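Local coordinates for protein transcription anti-terminator antagonist UpxZ (Bacteroides uniformis ATCC 8492, PDB 4EPZ) that probably antagonises transcription anti-termination and so takes part in regulating capsular polysaccharide synthesis, at residues E51-D55 / I56-G60; L103-R106 / L107-G111; A65-M68 / G69-T73. All blocks are in the same frame, centred on the assembly; numbering follows the deposited sequence. Where two conformers were deposited one is given.

The three contacts illustrate how one all-helical fold uses short-range pairing differently at its surface and in its interior. Interaction 1 lies at the surface, where the loop before helix 56-72 turns into its first turn, and its chemistry is that of carboxylates, hydroxyls, waters and a calcium ion. Interaction 3 continues the same helix to its last residues, and its centre is about 17 Å from that of interaction 1. Interactions 2, on helix 102-115, and 3 are both buried contacts. These two touch through Trp110, which packs on Leu67, Met68 and Asn71, while Gly60 O packs on Leu103 CD1 and Leu107 CD2, joining interactions 1 and 2. In both buried contacts, one side chain adds a second donor to a backbone carbonyl four residues earlier.

Interaction 1: residues E51-D55 / I56-G60; sequences EQSSD and IEEEG. With CA (calcium ion), chain C.
Asp55 is the N-cap of helix 56-72, and its side chain accepts from the backbone N of Glu58, a compact example of how a loop residue satisfies amides of a first helical turn. With CG anti to the backbone N (chi1 179°), the Asp55 side chain folds back over that turn. Its CB lies 4.0 Å from Glu58 CB, and beyond CG the two oxygens divide the work. OD2 accepts from Glu58 N at 2.9 Å, the amide arriving on the anti side of the carboxylate and 24° out of its plane. OD1 receives a hydrogen bond from water 3, which accepts in turn from Glu57 N, a second amide served indirectly. The negative group would probably also be favoured by the helix N-terminus.

The side chains of Glu58 and Glu59 reach back to Ser53. Glu58 OE1 takes a very short bond of 2.5 Å from Ser53 OG, while Glu59 OE1 receives a weak one from Ser53 N; the Glu59 carboxylate has its stronger partner in Arg90, a salt bridge. Earlier in the loop, Gln52 O binds a calcium ion at 2.1 Å, and water 1, another ligand of the ion, donates to Glu51 OE1 and accepts from Gln52 N.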
loop_
_atom_site.group_PDB
_atom_site.type_symbol
_atom_site.label_atom_id
_atom_site.label_comp_id
_atom_site.label_asym_id
_atom_site.label_seq_id
_atom_site.Cartn_x
_atom_site.Cartn_y
_atom_site.Cartn_z
ATOM N N GLU A 51 -14.233 -1.263 8.839
ATOM C CA GLU A 51 -14.949 -0.167 8.188
ATOM C C GLU A 51 -15.121 -0.491 6.716
ATOM O O GLU A 51 -14.202 -1.034 6.090
ATOM C CB GLU A 51 -14.225 1.180 8.391
ATOM C CG GLU A 51 -14.056 1.549 9.868
ATOM C CD GLU A 51 -15.304 1.983 10.621
ATOM O OE1 GLU A 51 -16.334 2.279 9.970
ATOM O OE2 GLU A 51 -15.226 2.096 11.864
ATOM N N GLN A 52 -16.320 -0.184 6.196
ATOM C CA GLN A 52 -16.697 -0.414 4.795
ATOM C C GLN A 52 -17.229 0.879 4.209
ATOM O O GLN A 52 -17.956 1.595 4.875
ATOM C CB GLN A 52 -17.763 -1.529 4.667
ATOM C CG GLN A 52 -17.467 -2.846 5.418
ATOM C CD GLN A 52 -16.121 -3.446 5.079
ATOM O OE1 GLN A 52 -15.743 -3.593 3.911
ATOM N NE2 GLN A 52 -15.369 -3.822 6.102
ATOM N N SER A 53 -16.856 1.203 2.984
ATOM C CA SER A 53 -17.343 2.470 2.443
ATOM C C SER A 53 -17.980 2.272 1.090
ATOM O O SER A 53 -17.431 1.532 0.279
ATOM C CB SER A 53 -16.194 3.472 2.332
ATOM O OG SER A 53 -16.679 4.696 1.809
ATOM N N SER A 54 -19.119 2.949 0.832
ATOM C CA SER A 54 -19.760 2.830 -0.477
ATOM C C SER A 54 -19.133 3.819 -1.461
ATOM O O SER A 54 -19.196 3.602 -2.665
ATOM C CB SER A 54 -21.271 3.044 -0.373
ATOM O OG SER A 54 -21.588 4.398 -0.100
ATOM N N ASP A 55 -18.505 4.890 -0.954
ATOM C CA ASP A 55 -17.873 5.897 -1.790
ATOM C C ASP A 55 -16.538 5.357 -2.296
ATOM O O ASP A 55 -15.672 4.992 -1.487
ATOM C CB ASP A 55 -17.710 7.188 -1.000
ATOM C CG ASP A 55 -17.047 8.234 -1.830
ATOM O OD1 ASP A 55 -17.713 8.774 -2.749
ATOM O OD2 ASP A 55 -15.828 8.454 -1.637
ATOM N N ILE A 56 -16.364 5.308 -3.632
ATOM C CA ILE A 56 -15.147 4.681 -4.184
ATOM C C ILE A 56 -13.861 5.388 -3.804
ATOM O O ILE A 56 -12.884 4.686 -3.538
ATOM C CB ILE A 56 -15.162 4.384 -5.698
ATOM C CG1 ILE A 56 -15.296 5.681 -6.540
ATOM C CG2 ILE A 56 -16.225 3.315 -6.006
ATOM C CD1 ILE A 56 -15.095 5.512 -8.006
ATOM N N GLU A 57 -13.836 6.718 -3.727
ATOM C CA GLU A 57 -12.591 7.413 -3.327
ATOM C C GLU A 57 -12.278 7.131 -1.846
ATOM O O GLU A 57 -11.121 6.897 -1.495
ATOM C CB GLU A 57 -12.723 8.931 -3.606
ATOM C CG GLU A 57 -11.444 9.691 -3.295
ATOM C CD GLU A 57 -11.430 11.195 -3.548
ATOM O OE1 GLU A 57 -12.296 11.689 -4.296
ATOM O OE2 GLU A 57 -10.558 11.876 -2.964
ATOM N N GLU A 58 -13.300 7.147 -0.982
ATOM C CA GLU A 58 -13.077 6.867 0.435
ATOM C C GLU A 58 -12.623 5.398 0.594
ATOM O O GLU A 58 -11.625 5.136 1.265
ATOM C CB GLU A 58 -14.334 7.160 1.225
ATOM C CG GLU A 58 -14.093 6.978 2.705
ATOM C CD GLU A 58 -15.326 7.320 3.498
ATOM O OE1 GLU A 58 -16.286 6.522 3.458
ATOM O OE2 GLU A 58 -15.383 8.446 4.039
ATOM N N GLU A 59 -13.321 4.466 -0.083
ATOM C CA GLU A 59 -12.959 3.051 -0.090
ATOM C C GLU A 59 -11.497 2.850 -0.589
ATOM O O GLU A 59 -10.757 2.114 0.054
ATOM C CB GLU A 59 -13.979 2.241 -0.921
ATOM C CG GLU A 59 -13.741 0.722 -0.974
ATOM C CD GLU A 59 -13.867 -0.121 0.292
ATOM O OE1 GLU A 59 -14.015 0.442 1.404
ATOM O OE2 GLU A 59 -13.875 -1.368 0.155
ATOM N N GLY A 60 -11.074 3.534 -1.662
ATOM C CA GLY A 60 -9.690 3.462 -2.127
ATOM C C GLY A 60 -8.703 3.879 -1.044
ATOM O O GLY A 60 -7.683 3.218 -0.828
HETATM CA CA CA C . -19.504 2.346 6.105
HETATM O O HOH W 1 -17.973 1.327 8.048
HETATM O O HOH W 2 -16.198 -2.042 1.740
HETATM O O HOH W 3 -15.908 8.793 -4.751
HETATM O O HOH W 4 -19.615 3.979 7.911
HETATM O O HOH W 5 -17.312 3.208 6.163
HETATM O O HOH W 6 -19.654 4.270 5.056
#

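Interaction 2: residues L103-R106 / L107-G111; sequences LKMR and LLTWG
Thr109 and the selenomethionine Met105 show how a hydroxyl is satisfied on the buried face of a helix: the group turns back onto the carbonyl four residues earlier. Thr109 OG1 donates to Met105 O at 2.9 Å, and Thr109 N reaches that oxygen at 2.9 Å as well. The two donors come from opposite faces of the carbonyl plane, the hydroxyl tilted 35° out of it. This grip depends on OG1 standing beside the backbone N (chi1 -59°), where Met105 CE also comes within 3.5 Å of it. A valine in place of Thr109 would probably leave Met105 O with the single amide bond and put a methyl where the hydroxyl donates.

The neighbouring carbonyls follow the regular helical pattern. Leu103 O accepts from Leu107 N, and Lys104 O from Leu108 N. Arg106 O takes Trp110 N at 2.9 Å in a nearly straight bond (171°), and Trp110 CD1 brings the edge of the indole to 3.2 Å from that same Arg106 O. Leu103 and Leu107 lie side by side, their CD1 atoms 4.1 Å apart. Lys104 NZ finds its acceptor beyond the contact, at Leu98 O.

Around this stretch of helix 102-115 stand three others: Thr109 touches Ile143 and Leu147 of helix 138-152, Leu108 meets Leu120 of helix 118-129, and Leu103 rests on Leu64 of helix 56-72.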
loop_
_atom_site.group_PDB
_atom_site.type_symbol
_atom_site.label_atom_id
_atom_site.label_comp_id
_atom_site.label_asym_id
_atom_site.label_seq_id
_atom_site.Cartn_x
_atom_site.Cartn_y
_atom_site.Cartn_z
ATOM N N LEU A 103 -3.496 8.095 -5.872
ATOM C CA LEU A 103 -4.129 7.023 -5.101
ATOM C C LEU A 103 -4.197 5.729 -5.916
ATOM O O LEU A 103 -3.831 4.640 -5.411
ATOM C CB LEU A 103 -5.553 7.464 -4.724
ATOM C CG LEU A 103 -6.443 6.373 -4.090
ATOM C CD1 LEU A 103 -5.870 5.848 -2.727
ATOM C CD2 LEU A 103 -7.880 6.897 -3.944
ATOM N N LYS A 104 -4.675 5.851 -7.164
ATOM C CA LYS A 104 -4.855 4.673 -8.036
ATOM C C LYS A 104 -3.487 4.063 -8.316
ATOM O O LYS A 104 -3.340 2.833 -8.222
ATOM C CB LYS A 104 -5.600 5.041 -9.322
ATOM C CG LYS A 104 -5.949 3.771 -10.112
ATOM C CD LYS A 104 -6.833 4.088 -11.302
ATOM C CE LYS A 104 -7.351 2.781 -11.847
ATOM N NZ LYS A 104 -8.332 3.006 -12.947
HETATM N N MSE A 105 -2.475 4.905 -8.575
HETATM C CA MSE A 105 -1.115 4.394 -8.799
HETATM C C MSE A 105 -0.606 3.596 -7.569
HETATM O O MSE A 105 -0.055 2.499 -7.707
HETATM C CB MSE A 105 -0.158 5.558 -9.071
HETATM C CG MSE A 105 1.275 5.095 -9.292
HETATM SE SE MSE A 105 1.426 4.062 -10.974
HETATM C CE MSE A 105 3.270 3.394 -10.528
ATOM N N ARG A 106 -0.807 4.149 -6.381
ATOM C CA ARG A 106 -0.378 3.480 -5.136
ATOM C C ARG A 106 -1.141 2.171 -4.931
ATOM O O ARG A 106 -0.534 1.177 -4.554
ATOM C CB ARG A 106 -0.552 4.430 -3.940
ATOM C CG ARG A 106 0.487 5.573 -4.017
ATOM C CD ARG A 106 0.121 6.662 -3.047
ATOM N NE ARG A 106 1.283 7.524 -2.773
ATOM C CZ ARG A 106 1.229 8.626 -2.025
ATOM N NH1 ARG A 106 0.072 9.041 -1.526
ATOM N NH2 ARG A 106 2.324 9.345 -1.809
ATOM N N LEU A 107 -2.436 2.142 -5.252
ATOM C CA LEU A 107 -3.212 0.905 -5.082
ATOM C C LEU A 107 -2.727 -0.159 -6.089
ATOM O O LEU A 107 -2.617 -1.346 -5.754
ATOM C CB LEU A 107 -4.698 1.165 -5.282
ATOM C CG LEU A 107 -5.406 1.846 -4.120
ATOM C CD1 LEU A 107 -6.778 2.366 -4.586
ATOM C CD2 LEU A 107 -5.635 0.853 -2.957
ATOM N N LEU A 108 -2.479 0.262 -7.333
ATOM C CA LEU A 108 -1.976 -0.695 -8.340
ATOM C C LEU A 108 -0.633 -1.253 -7.915
ATOM O O LEU A 108 -0.424 -2.462 -8.050
ATOM C CB LEU A 108 -1.823 -0.056 -9.723
ATOM C CG LEU A 108 -3.105 0.350 -10.468
ATOM C CD1 LEU A 108 -2.764 1.400 -11.531
ATOM C CD2 LEU A 108 -3.766 -0.901 -11.124
ATOM N N THR A 109 0.260 -0.400 -7.348
ATOM C CA THR A 109 1.605 -0.832 -6.985
ATOM C C THR A 109 1.546 -1.772 -5.778
ATOM O O THR A 109 2.151 -2.848 -5.791
ATOM C CB THR A 109 2.491 0.400 -6.756
ATOM O OG1 THR A 109 2.500 1.136 -7.966
ATOM C CG2 THR A 109 3.903 0.004 -6.360
ATOM N N TRP A 110 0.869 -1.350 -4.706
ATOM C CA TRP A 110 0.722 -2.203 -3.519
ATOM C C TRP A 110 -0.043 -3.487 -3.834
ATOM O O TRP A 110 0.322 -4.553 -3.326
ATOM C CB TRP A 110 0.043 -1.436 -2.388
ATOM C CG TRP A 110 1.034 -0.578 -1.684
ATOM C CD1 TRP A 110 1.258 0.749 -1.891
ATOM C CD2 TRP A 110 2.099 -1.040 -0.838
ATOM N NE1 TRP A 110 2.326 1.174 -1.126
ATOM C CE2 TRP A 110 2.872 0.090 -0.482
ATOM C CE3 TRP A 110 2.417 -2.288 -0.267
ATOM C CZ2 TRP A 110 3.968 0.006 0.389
ATOM C CZ3 TRP A 110 3.504 -2.366 0.598
ATOM C CH2 TRP A 110 4.283 -1.240 0.889
ATOM N N GLY A 111 -1.077 -3.398 -4.665
ATOM C CA GLY A 111 -1.842 -4.587 -5.062
ATOM C C GLY A 111 -0.973 -5.551 -5.854
ATOM O O GLY A 111 -0.959 -6.766 -5.577
#

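Interaction 3: residues A65-M68 / G69-T73; sequences ALLM and GYNAT
Asn71 sits beside Leu67, both side chains pointing the same way, and its ND2 donates to Leu67 O at 2.8 Å. The bond lies close to the amide plane of Asn71, 14° out of it. Asn71 N reaches the same oxygen at 3.1 Å from the opposite face of the carbonyl, which therefore serves two donors. Here the helix is partly open, for Asn71 and Ala72 both keep some exposure. A second partner, Glu114 of helix 102-115, accepts from ND2, and a bound calcium ion lies about 5 Å from the Asn71 side chain.

The pattern is that of the final turns of an alpha helix, with i to i+4 bonds running until Thr73 leaves helical geometry. By contrast, Leu66, Gly69 and Tyr70 are buried. Gly69 N bonds Ala65 O at 2.8 Å, and Tyr70 N meets Leu66 O almost straight, at 174°. With CG beside the backbone N (chi1 -74°), the Tyr70 ring runs back along the preceding turn, bringing CD2 to 3.3 Å from Leu66 O and CE2 to 4.3 Å from Leu66 CD2. Both residues press on Ile87 of helix 80-92, Leu66 also meets Leu48 of helix 32-49, and Tyr70 OH ends in a hydrogen bond with Asp46 OD1 of that helix.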
loop_
_atom_site.group_PDB
_atom_site.type_symbol
_atom_site.label_atom_id
_atom_site.label_comp_id
_atom_site.label_asym_id
_atom_site.label_seq_id
_atom_site.Cartn_x
_atom_site.Cartn_y
_atom_site.Cartn_z
ATOM N N ALA A 65 -4.688 2.572 2.963
ATOM C CA ALA A 65 -4.183 2.678 4.340
ATOM C C ALA A 65 -3.994 1.287 4.977
ATOM O O ALA A 65 -2.982 1.047 5.629
ATOM C CB ALA A 65 -5.134 3.514 5.196
ATOM N N LEU A 66 -4.960 0.391 4.770
ATOM C CA LEU A 66 -4.933 -0.949 5.385
ATOM C C LEU A 66 -3.828 -1.792 4.821
ATOM O O LEU A 66 -3.130 -2.457 5.590
ATOM C CB LEU A 66 -6.280 -1.637 5.215
ATOM C CG LEU A 66 -7.416 -1.041 6.040
ATOM C CD1 LEU A 66 -8.765 -1.616 5.573
ATOM C CD2 LEU A 66 -7.173 -1.283 7.564
ATOM N N LEU A 67 -3.636 -1.762 3.486
ATOM C CA LEU A 67 -2.580 -2.559 2.850
ATOM C C LEU A 67 -1.214 -2.056 3.271
ATOM O O LEU A 67 -0.310 -2.847 3.575
ATOM C CB LEU A 67 -2.717 -2.515 1.313
ATOM C CG LEU A 67 -2.222 -3.720 0.527
ATOM C CD1 LEU A 67 -2.637 -5.056 1.191
ATOM C CD2 LEU A 67 -2.720 -3.631 -0.936
HETATM N N MSE A 68 -1.052 -0.729 3.265
HETATM C CA MSE A 68 0.198 -0.103 3.707
HETATM C C MSE A 68 0.483 -0.408 5.197
HETATM O O MSE A 68 1.610 -0.793 5.534
HETATM C CB MSE A 68 0.160 1.409 3.471
HETATM C CG MSE A 68 0.194 1.741 2.000
HETATM SE SE MSE A 68 0.322 3.649 1.732
HETATM C CE MSE A 68 2.089 3.957 2.493
ATOM N N GLY A 69 -0.553 -0.286 6.040
ATOM C CA GLY A 69 -0.473 -0.507 7.482
ATOM C C GLY A 69 -0.026 -1.913 7.815
ATOM O O GLY A 69 0.967 -2.106 8.524
ATOM N N TYR A 70 -0.739 -2.915 7.262
ATOM C CA TYR A 70 -0.390 -4.317 7.523
ATOM C C TYR A 70 0.970 -4.701 6.888
ATOM O O TYR A 70 1.662 -5.572 7.423
ATOM C CB TYR A 70 -1.504 -5.265 7.077
ATOM C CG TYR A 70 -2.722 -5.259 7.986
ATOM C CD1 TYR A 70 -2.603 -5.515 9.350
ATOM C CD2 TYR A 70 -3.996 -5.029 7.474
ATOM C CE1 TYR A 70 -3.721 -5.492 10.197
ATOM C CE2 TYR A 70 -5.122 -5.019 8.308
ATOM C CZ TYR A 70 -4.978 -5.255 9.663
ATOM O OH TYR A 70 -6.082 -5.248 10.475
ATOM N N ASN A 71 1.401 -4.019 5.814
ATOM C CA ASN A 71 2.732 -4.305 5.282
ATOM C C ASN A 71 3.804 -3.622 6.100
ATOM O O ASN A 71 4.898 -4.162 6.201
ATOM C CB ASN A 71 2.878 -3.886 3.823
ATOM C CG ASN A 71 2.442 -5.002 2.913
ATOM O OD1 ASN A 71 3.121 -6.045 2.790
ATOM N ND2 ASN A 71 1.220 -4.900 2.418
ATOM N N ALA A 72 3.512 -2.436 6.660
ATOM C CA ALA A 72 4.494 -1.656 7.430
ATOM C C ALA A 72 4.826 -2.294 8.792
ATOM O O ALA A 72 5.993 -2.323 9.191
ATOM C CB ALA A 72 3.988 -0.241 7.657
ATOM N N THR A 73 3.804 -2.728 9.527
ATOM C CA THR A 73 4.019 -3.240 10.892
ATOM C C THR A 73 4.707 -4.608 10.890
ATOM O O THR A 73 4.344 -5.477 10.091
ATOM C CB THR A 73 2.708 -3.259 11.717
ATOM O OG1 THR A 73 3.046 -3.631 13.069
ATOM C CG2 THR A 73 1.634 -4.224 11.148
#